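Local structure of iron binding protein FbpA (1SI1) at residues T57-R62 with N140-S145; H228-G233 with I292-I297; D53-V58 with G233-K238. The protein binds ferric iron through tyrosine side chains and probably carries it across the periplasm as the solute-binding component of a bacterial iron uptake system. All coordinates share one frame; numbering follows the deposited sequence.

Contact 1: T57-R62 with N140-S145; sequences TVDISR and NSYNVS. With FE (Fe (III) ion), chain B.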
loop_
_atom_site.group_PDB
_atom_site.type_symbol
_atom_site.label_atom_id
_atom_site.label_comp_id
_atom_site.label_asym_id
_atom_site.label_seq_id
_atom_site.Cartn_x
_atom_site.Cartn_y
_atom_site.Cartn_z
ATOM N N THR A 57 6.781 -2.098 7.883
ATOM C CA THR A 57 6.870 -1.100 6.861
ATOM C C THR A 57 5.664 -1.131 5.947
ATOM O O THR A 57 4.703 -1.870 6.173
ATOM C CB THR A 57 8.206 -1.227 6.111
ATOM O OG1 THR A 57 8.436 -0.047 5.331
ATOM C CG2 THR A 57 8.210 -2.398 5.136
ATOM N N VAL A 58 5.701 -0.253 4.966
ATOM C CA VAL A 58 4.564 0.016 4.127
ATOM C C VAL A 58 5.039 -0.005 2.698
ATOM O O VAL A 58 6.063 0.579 2.396
ATOM C CB VAL A 58 3.963 1.405 4.466
ATOM C CG1 VAL A 58 2.861 1.755 3.506
ATOM C CG2 VAL A 58 3.448 1.451 5.905
ATOM N N ASP A 59 4.254 -0.659 1.850
ATOM C CA ASP A 59 4.456 -0.785 0.404
ATOM C C ASP A 59 5.366 -1.954 0.084
ATOM O O ASP A 59 6.411 -2.142 0.709
ATOM C CB ASP A 59 5.004 0.500 -0.206
ATOM C CG ASP A 59 4.837 0.551 -1.708
ATOM O OD1 ASP A 59 5.582 -0.128 -2.445
ATOM O OD2 ASP A 59 3.979 1.261 -2.245
ATOM N N ILE A 60 4.965 -2.753 -0.895
ATOM C CA ILE A 60 5.757 -3.895 -1.284
ATOM C C ILE A 60 7.201 -3.502 -1.655
ATOM O O ILE A 60 8.118 -4.277 -1.411
ATOM C CB ILE A 60 5.051 -4.687 -2.409
ATOM C CG1 ILE A 60 5.755 -6.024 -2.666
ATOM C CG2 ILE A 60 4.983 -3.869 -3.693
ATOM C CD1 ILE A 60 5.700 -6.990 -1.496
ATOM N N SER A 61 7.408 -2.307 -2.191
ATOM C CA SER A 61 8.759 -1.862 -2.502
ATOM C C SER A 61 9.649 -1.777 -1.266
ATOM O O SER A 61 10.838 -2.095 -1.348
ATOM C CB SER A 61 8.745 -0.533 -3.247
ATOM O OG SER A 61 8.316 0.513 -2.410
ATOM N N ARG A 62 9.091 -1.346 -0.135
ATOM C CA ARG A 62 9.876 -1.271 1.084
ATOM C C ARG A 62 10.085 -2.643 1.699
ATOM O O ARG A 62 11.126 -2.910 2.307
ATOM C CB ARG A 62 9.213 -0.347 2.091
ATOM C CG ARG A 62 9.114 1.082 1.604
ATOM C CD ARG A 62 8.954 2.101 2.705
ATOM N NE ARG A 62 8.840 3.448 2.166
ATOM C CZ ARG A 62 7.737 3.967 1.639
ATOM N NH1 ARG A 62 7.770 5.214 1.168
ATOM N NH2 ARG A 62 6.599 3.273 1.576
ATOM N N ASN A 140 7.112 6.644 -8.678
ATOM C CA ASN A 140 6.673 6.432 -7.311
ATOM C C ASN A 140 6.174 5.013 -7.139
ATOM O O ASN A 140 5.526 4.467 -8.026
ATOM C CB ASN A 140 5.572 7.400 -6.917
ATOM C CG ASN A 140 5.101 7.159 -5.511
ATOM O OD1 ASN A 140 5.741 7.581 -4.548
ATOM N ND2 ASN A 140 4.022 6.429 -5.384
ATOM N N SER A 141 6.485 4.415 -5.997
ATOM C CA SER A 141 6.236 3.000 -5.775
ATOM C C SER A 141 4.769 2.651 -5.901
ATOM O O SER A 141 4.447 1.551 -6.327
ATOM C CB SER A 141 6.754 2.554 -4.404
ATOM O OG SER A 141 5.979 3.115 -3.358
ATOM N N TYR A 142 3.872 3.550 -5.517
ATOM C CA TYR A 142 2.455 3.247 -5.646
ATOM C C TYR A 142 2.102 2.981 -7.100
ATOM O O TYR A 142 1.330 2.072 -7.416
ATOM C CB TYR A 142 1.584 4.378 -5.129
ATOM C CG TYR A 142 1.816 4.831 -3.721
ATOM C CD1 TYR A 142 2.374 3.999 -2.763
ATOM C CD2 TYR A 142 1.438 6.100 -3.351
ATOM C CE1 TYR A 142 2.571 4.457 -1.457
ATOM C CE2 TYR A 142 1.600 6.551 -2.047
ATOM C CZ TYR A 142 2.176 5.732 -1.126
ATOM O OH TYR A 142 2.325 6.232 0.152
ATOM N N ASN A 143 2.662 3.793 -7.983
ATOM C CA ASN A 143 2.419 3.604 -9.404
ATOM C C ASN A 143 3.193 2.436 -9.984
ATOM O O ASN A 143 2.628 1.652 -10.721
ATOM C CB ASN A 143 2.754 4.867 -10.175
ATOM C CG ASN A 143 1.775 5.969 -9.939
ATOM O OD1 ASN A 143 0.606 5.728 -9.647
ATOM N ND2 ASN A 143 2.235 7.203 -10.097
ATOM N N VAL A 144 4.463 2.292 -9.643
ATOM C CA VAL A 144 5.274 1.217 -10.211
ATOM C C VAL A 144 4.628 -0.126 -9.876
ATOM O O VAL A 144 4.543 -1.004 -10.698
ATOM C CB VAL A 144 6.723 1.255 -9.701
ATOM C CG1 VAL A 144 7.508 0.051 -10.221
ATOM C CG2 VAL A 144 7.394 2.539 -10.162
ATOM N N SER A 145 4.136 -0.264 -8.655
ATOM C CA SER A 145 3.513 -1.497 -8.212
ATOM C C SER A 145 2.259 -1.790 -9.019
ATOM O O SER A 145 2.003 -2.934 -9.372
ATOM C CB SER A 145 3.152 -1.412 -6.734
ATOM O OG SER A 145 4.304 -1.260 -5.909
HETATM FE FE FE B . 0.957 6.902 1.445
HETATM O O HOH W 1 4.473 5.091 1.348
#

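Contact 2: H228-G233 with I292-I297; sequences HKNISG and IKLEDI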
loop_
_atom_site.group_PDB
_atom_site.type_symbol
_atom_site.label_atom_id
_atom_site.label_comp_id
_atom_site.label_asym_id
_atom_site.label_seq_id
_atom_site.Cartn_x
_atom_site.Cartn_y
_atom_site.Cartn_z
ATOM N N HIS A 228 -6.405 -2.746 -7.725
ATOM C CA HIS A 228 -5.043 -3.024 -7.295
ATOM C C HIS A 228 -4.907 -2.773 -5.797
ATOM O O HIS A 228 -5.346 -1.725 -5.297
ATOM C CB HIS A 228 -4.069 -2.135 -8.098
ATOM C CG HIS A 228 -2.669 -2.122 -7.571
ATOM N ND1 HIS A 228 -1.842 -3.215 -7.620
ATOM C CD2 HIS A 228 -1.946 -1.130 -7.002
ATOM C CE1 HIS A 228 -0.681 -2.913 -7.063
ATOM N NE2 HIS A 228 -0.721 -1.655 -6.674
ATOM N N LYS A 229 -4.314 -3.740 -5.103
ATOM C CA LYS A 229 -3.964 -3.574 -3.705
ATOM C C LYS A 229 -2.469 -3.677 -3.498
ATOM O O LYS A 229 -1.779 -4.518 -4.092
ATOM C CB LYS A 229 -4.668 -4.602 -2.829
ATOM C CG LYS A 229 -6.129 -4.257 -2.517
ATOM C CD LYS A 229 -6.751 -5.237 -1.524
ATOM C CE LYS A 229 -8.003 -4.671 -0.870
ATOM N NZ LYS A 229 -8.786 -5.768 -0.253
ATOM N N ASN A 230 -1.973 -2.799 -2.635
ATOM C CA ASN A 230 -0.624 -2.883 -2.109
ATOM C C ASN A 230 -0.775 -3.151 -0.617
ATOM O O ASN A 230 -1.899 -3.192 -0.118
ATOM C CB ASN A 230 0.132 -1.586 -2.390
ATOM C CG ASN A 230 1.614 -1.789 -2.536
ATOM O OD1 ASN A 230 2.227 -2.525 -1.777
ATOM N ND2 ASN A 230 2.203 -1.115 -3.507
ATOM N N ILE A 231 0.332 -3.336 0.100
ATOM C CA ILE A 231 0.275 -3.792 1.479
ATOM C C ILE A 231 1.106 -2.944 2.401
ATOM O O ILE A 231 2.013 -2.258 1.978
ATOM C CB ILE A 231 0.782 -5.243 1.603
ATOM C CG1 ILE A 231 2.179 -5.400 1.005
ATOM C CG2 ILE A 231 -0.169 -6.189 0.938
ATOM C CD1 ILE A 231 2.960 -6.575 1.574
ATOM N N SER A 232 0.755 -2.997 3.686
ATOM C CA SER A 232 1.722 -2.774 4.746
ATOM C C SER A 232 2.002 -4.133 5.321
ATOM O O SER A 232 1.191 -5.038 5.199
ATOM C CB SER A 232 1.175 -1.863 5.830
ATOM O OG SER A 232 0.392 -2.562 6.808
ATOM N N GLY A 233 3.152 -4.300 5.937
ATOM C CA GLY A 233 3.460 -5.604 6.473
ATOM C C GLY A 233 4.631 -5.624 7.400
ATOM O O GLY A 233 5.095 -4.588 7.851
ATOM N N ILE A 292 -4.042 -11.027 -7.647
ATOM C CA ILE A 292 -2.621 -11.209 -7.952
ATOM C C ILE A 292 -1.811 -11.306 -6.659
ATOM O O ILE A 292 -2.076 -10.590 -5.693
ATOM C CB ILE A 292 -2.097 -10.040 -8.829
ATOM C CG1 ILE A 292 -0.667 -10.304 -9.320
ATOM C CG2 ILE A 292 -2.167 -8.702 -8.076
ATOM C CD1 ILE A 292 -0.164 -9.281 -10.303
ATOM N N LYS A 293 -0.820 -12.183 -6.646
ATOM C CA LYS A 293 0.076 -12.268 -5.501
ATOM C C LYS A 293 0.979 -11.067 -5.487
ATOM O O LYS A 293 1.530 -10.662 -6.506
ATOM C CB LYS A 293 0.917 -13.533 -5.561
ATOM C CG LYS A 293 0.113 -14.807 -5.421
ATOM C CD LYS A 293 1.032 -15.992 -5.147
ATOM C CE LYS A 293 0.284 -17.307 -5.240
ATOM N NZ LYS A 293 0.090 -17.742 -6.650
ATOM N N LEU A 294 1.165 -10.504 -4.315
ATOM C CA LEU A 294 2.056 -9.366 -4.195
ATOM C C LEU A 294 3.490 -9.731 -4.546
ATOM O O LEU A 294 4.246 -8.891 -4.999
ATOM C CB LEU A 294 1.976 -8.774 -2.792
ATOM C CG LEU A 294 1.006 -7.594 -2.646
ATOM C CD1 LEU A 294 1.604 -6.327 -3.229
ATOM C CD2 LEU A 294 -0.332 -7.904 -3.305
ATOM N N GLU A 295 3.865 -10.993 -4.359
ATOM C CA GLU A 295 5.195 -11.409 -4.771
ATOM C C GLU A 295 5.360 -11.379 -6.290
ATOM O O GLU A 295 6.455 -11.192 -6.776
ATOM C CB GLU A 295 5.545 -12.773 -4.187
ATOM C CG GLU A 295 4.816 -13.936 -4.820
ATOM C CD GLU A 295 4.941 -15.170 -3.976
ATOM O OE1 GLU A 295 5.558 -16.146 -4.434
ATOM O OE2 GLU A 295 4.432 -15.143 -2.848
ATOM N N ASP A 296 4.269 -11.527 -7.038
ATOM C CA ASP A 296 4.325 -11.380 -8.492
ATOM C C ASP A 296 4.381 -9.931 -8.931
ATOM O O ASP A 296 4.982 -9.613 -9.955
ATOM C CB ASP A 296 3.168 -12.122 -9.144
ATOM C CG ASP A 296 3.328 -13.625 -9.036
ATOM O OD1 ASP A 296 4.468 -14.106 -9.214
ATOM O OD2 ASP A 296 2.392 -14.396 -8.748
ATOM N N ILE A 297 3.792 -9.037 -8.147
ATOM C CA ILE A 297 4.053 -7.625 -8.343
ATOM C C ILE A 297 5.532 -7.327 -8.103
ATOM O O ILE A 297 6.173 -6.661 -8.905
ATOM C CB ILE A 297 3.135 -6.781 -7.419
ATOM C CG1 ILE A 297 1.679 -6.851 -7.928
ATOM C CG2 ILE A 297 3.629 -5.350 -7.320
ATOM C CD1 ILE A 297 0.631 -6.309 -6.977
#

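Contact 3: D53-V58 with G233-K238; sequences DVLLTV and GVVIAK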
loop_
_atom_site.group_PDB
_atom_site.type_symbol
_atom_site.label_atom_id
_atom_site.label_comp_id
_atom_site.label_asym_id
_atom_site.label_seq_id
_atom_site.Cartn_x
_atom_site.Cartn_y
_atom_site.Cartn_z
ATOM N N ASP A 53 13.520 -6.776 16.196
ATOM C CA ASP A 53 12.795 -8.041 16.166
ATOM C C ASP A 53 11.814 -8.048 15.015
ATOM O O ASP A 53 11.817 -8.962 14.193
ATOM C CB ASP A 53 12.022 -8.240 17.462
ATOM C CG ASP A 53 12.918 -8.555 18.616
ATOM O OD1 ASP A 53 12.796 -7.893 19.662
ATOM O OD2 ASP A 53 13.756 -9.456 18.534
ATOM N N VAL A 54 10.948 -7.045 14.987
ATOM C CA VAL A 54 9.936 -6.935 13.944
ATOM C C VAL A 54 10.208 -5.659 13.169
ATOM O O VAL A 54 10.343 -4.600 13.756
ATOM C CB VAL A 54 8.538 -6.863 14.531
ATOM C CG1 VAL A 54 7.489 -6.626 13.428
ATOM C CG2 VAL A 54 8.221 -8.133 15.316
ATOM N N LEU A 55 10.275 -5.780 11.855
ATOM C CA LEU A 55 10.422 -4.667 10.941
ATOM C C LEU A 55 9.071 -4.446 10.305
ATOM O O LEU A 55 8.535 -5.326 9.640
ATOM C CB LEU A 55 11.477 -4.987 9.898
ATOM C CG LEU A 55 12.791 -5.545 10.442
ATOM C CD1 LEU A 55 13.746 -5.724 9.294
ATOM C CD2 LEU A 55 13.376 -4.623 11.493
ATOM N N LEU A 56 8.505 -3.286 10.556
ATOM C CA LEU A 56 7.183 -2.958 10.093
ATOM C C LEU A 56 7.285 -1.855 9.080
ATOM O O LEU A 56 7.851 -0.803 9.343
ATOM C CB LEU A 56 6.334 -2.526 11.281
ATOM C CG LEU A 56 4.833 -2.317 11.035
ATOM C CD1 LEU A 56 4.013 -2.547 12.291
ATOM C CD2 LEU A 56 4.545 -0.927 10.472
ATOM N N THR A 57 6.781 -2.098 7.883
ATOM C CA THR A 57 6.870 -1.100 6.861
ATOM C C THR A 57 5.664 -1.131 5.947
ATOM O O THR A 57 4.703 -1.870 6.173
ATOM C CB THR A 57 8.206 -1.227 6.111
ATOM O OG1 THR A 57 8.436 -0.047 5.331
ATOM C CG2 THR A 57 8.210 -2.398 5.136
ATOM N N VAL A 58 5.701 -0.253 4.966
ATOM C CA VAL A 58 4.564 0.016 4.127
ATOM C C VAL A 58 5.039 -0.005 2.698
ATOM O O VAL A 58 6.063 0.579 2.396
ATOM C CB VAL A 58 3.963 1.405 4.466
ATOM C CG1 VAL A 58 2.861 1.755 3.506
ATOM C CG2 VAL A 58 3.448 1.451 5.905
ATOM N N GLY A 233 3.152 -4.300 5.937
ATOM C CA GLY A 233 3.460 -5.604 6.473
ATOM C C GLY A 233 4.631 -5.624 7.400
ATOM O O GLY A 233 5.095 -4.588 7.851
ATOM N N VAL A 234 5.101 -6.834 7.660
ATOM C CA VAL A 234 6.123 -7.078 8.659
ATOM C C VAL A 234 7.075 -8.166 8.217
ATOM O O VAL A 234 6.737 -9.030 7.428
ATOM C CB VAL A 234 5.521 -7.484 10.032
ATOM C CG1 VAL A 234 4.893 -6.289 10.735
ATOM C CG2 VAL A 234 4.501 -8.629 9.883
ATOM N N VAL A 235 8.268 -8.091 8.774
ATOM C CA VAL A 235 9.339 -9.028 8.552
ATOM C C VAL A 235 9.949 -9.253 9.918
ATOM O O VAL A 235 10.055 -8.328 10.720
ATOM C CB VAL A 235 10.378 -8.428 7.606
ATOM C CG1 VAL A 235 11.695 -9.203 7.636
ATOM C CG2 VAL A 235 9.829 -8.352 6.172
ATOM N N ILE A 236 10.343 -10.484 10.194
ATOM C CA ILE A 236 11.117 -10.765 11.394
ATOM C C ILE A 236 12.579 -10.575 11.034
ATOM O O ILE A 236 13.063 -11.179 10.098
ATOM C CB ILE A 236 10.837 -12.187 11.890
ATOM C CG1 ILE A 236 9.356 -12.345 12.259
ATOM C CG2 ILE A 236 11.718 -12.515 13.085
ATOM C CD1 ILE A 236 8.814 -11.304 13.188
ATOM N N ALA A 237 13.272 -9.714 11.766
ATOM C CA ALA A 237 14.656 -9.384 11.466
ATOM C C ALA A 237 15.573 -10.597 11.553
ATOM O O ALA A 237 15.399 -11.463 12.418
ATOM C CB ALA A 237 15.139 -8.302 12.392
ATOM N N LYS A 238 16.574 -10.618 10.679
ATOM C CA LYS A 238 17.549 -11.700 10.620
ATOM C C LYS A 238 18.140 -12.039 11.982
ATOM O O LYS A 238 18.242 -13.209 12.332
ATOM C CB LYS A 238 18.679 -11.348 9.651
ATOM C CG LYS A 238 19.637 -12.518 9.396
ATOM C CD LYS A 238 20.625 -12.228 8.280
ATOM C CE LYS A 238 21.710 -13.302 8.227
ATOM N NZ LYS A 238 22.564 -13.214 7.007
#

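Contact 1: T57-R62 with N140-S145
Asp59 faces Ser141 and Tyr142 where two helix N-termini meet beside the ferric site of this periplasmic binding protein fold. Asp59 is the N-cap of helix 60-67, and Asn140 holds the same position for helix 141-168. From CB, the Asp59 side chain runs anti to its own backbone N (chi1 -163°), which sends the carboxylate towards helix 141-168. OD1 turns back to its own helix: Ser61 N donates to its anti lone pair at 2.9 Å, the capping bond, while Ser61 OG donates from above the carboxylate plane. OD2 reaches across to Ser141 OG at 2.9 Å, a weak and doubtful bond, since this serine is modelled in two conformers. It also lies at the edge of the Tyr142 ring, in the ring plane, 3.2 Å from CD1; carboxylate and ring planes are 31° apart. Ser145 OG, which donates to Ser141 O one turn back in its helix, rests 3.5 Å from Ile60 CG2.

The far end of the Tyr142 ring is the functional one. Its OH binds the iron, a task shared with Tyr198 and Tyr199. Val58 O lies in the guanidinium plane of Arg62, whose NH2 meets that carbonyl from above its plane. A water spans the two segments: it accepts from Arg62 NH2 at 2.8 Å and donates to Tyr142 OH at 2.7 Å.

Contact 2: H228-G233 with I292-I297
Leu294 and Ile297, on the first turn of helix 294-310, pack against strand 228-236, a helix-on-sheet contact within the periplasmic binding protein fold. The close part gathers around CG and the two methyls of Leu294 and the tip of Ile297. Leu294 CG sits 4.0 Å from Ile231 CG2, the two side chains sliding past each other in opposite directions. Both methyls of Leu294 turn to the strand: CD2 is 3.8 Å from Lys229 O, and CD1 is near both that carbonyl and Asn230 OD1, 4.1 Å from the latter. Asn230 and Leu294 meet at about a right angle. The amide is held by its oxygen, which accepts from Ile231 N at 2.8 Å, in the carbonyl plane and on a lone pair, and also from Ile60 N. Ile60 touches Ile231, Leu294 and Ile297 as well, so helix 60-67 joins the same apolar cluster.

The contact is looser on the side of the two lysines. Lys229 lends its backbone to the packing, but its side chain leads off, and NZ bonds to Ser289 OG. Lys293, the N-cap residue, is exposed. By contrast, the start of the strand segment is buried and close: from the helix, one methyl reaches the His228 ring. With CG1 of Ile297 anti to its carbonyl carbon (chi1 -71°) and the chain then extended, CD1 arrives at the ring edge, in its plane, 3.6 Å from His228 CE1.

Contact 3: D53-V58 with G233-K238
An antiparallel strand pair, 54-58 with 228-236, brings Leu55 alongside Val235 and Leu56 alongside Val234. Leu55 and Val235 form a hydrogen-bonded pair: Leu55 N donates to Val235 O at 2.8 Å, almost straight at 177°, and Val235 N returns a more bent bond of 147° to Leu55 O. Thr57 and Gly233 make the next such pair, Gly233 N to Thr57 O measuring 2.9 Å. Beyond the other end, Ala237 N donates to Asp53 O. Between these rungs, CA-H groups lean on the same carbonyls, Val234 CA lying 3.1 Å from Leu55 O.

In the mixed sheet of this periplasmic binding protein fold, strand 54-58 also pairs in parallel with strand 3-8, so it joins parallel and antiparallel neighbours. The sheet face bearing Val54, Leu56, Val234 and Ile236 is apolar and meets Ile250 of helix 243-253. There Val234 CG1, anti to its carbonyl carbon (chi1 -74°), is placed near both Val54 and Leu56: 3.8 Å from Val54 CG1 and 4.0 Å from Leu56 CG. Val54 CG2 turns to Ile236 CD1 instead. On the face of Leu55, Thr57 and Val235, helix 60-67 lies against the sheet through Ile66, which touches Leu55 and Thr57. At the end of this face, Leu55 CG approaches Ala237 CB at 4.1 Å.

In the fold
All three contacts reach one mixed sheet, in which strands 54-58 and 228-236 are antiparallel neighbours. Contacts 1 and 2 lie close together, centres about 9 Å apart, and touch directly where Asp59 and Ile60 meet Ile231 and Asn230. Contact 3 sits further along the same strands, its centre about 15 Å from that of contact 1 and 16 Å from that of contact 2; it shares Thr57 and Val58 with the former and Gly233 with the latter. Along the chain, contact 1 closes before contact 2 opens, whereas the segments of contacts 2 and 3 alternate. The paired strands thus connect the strand pairing of contact 3 to the helix N-termini beside the iron-binding tyrosines.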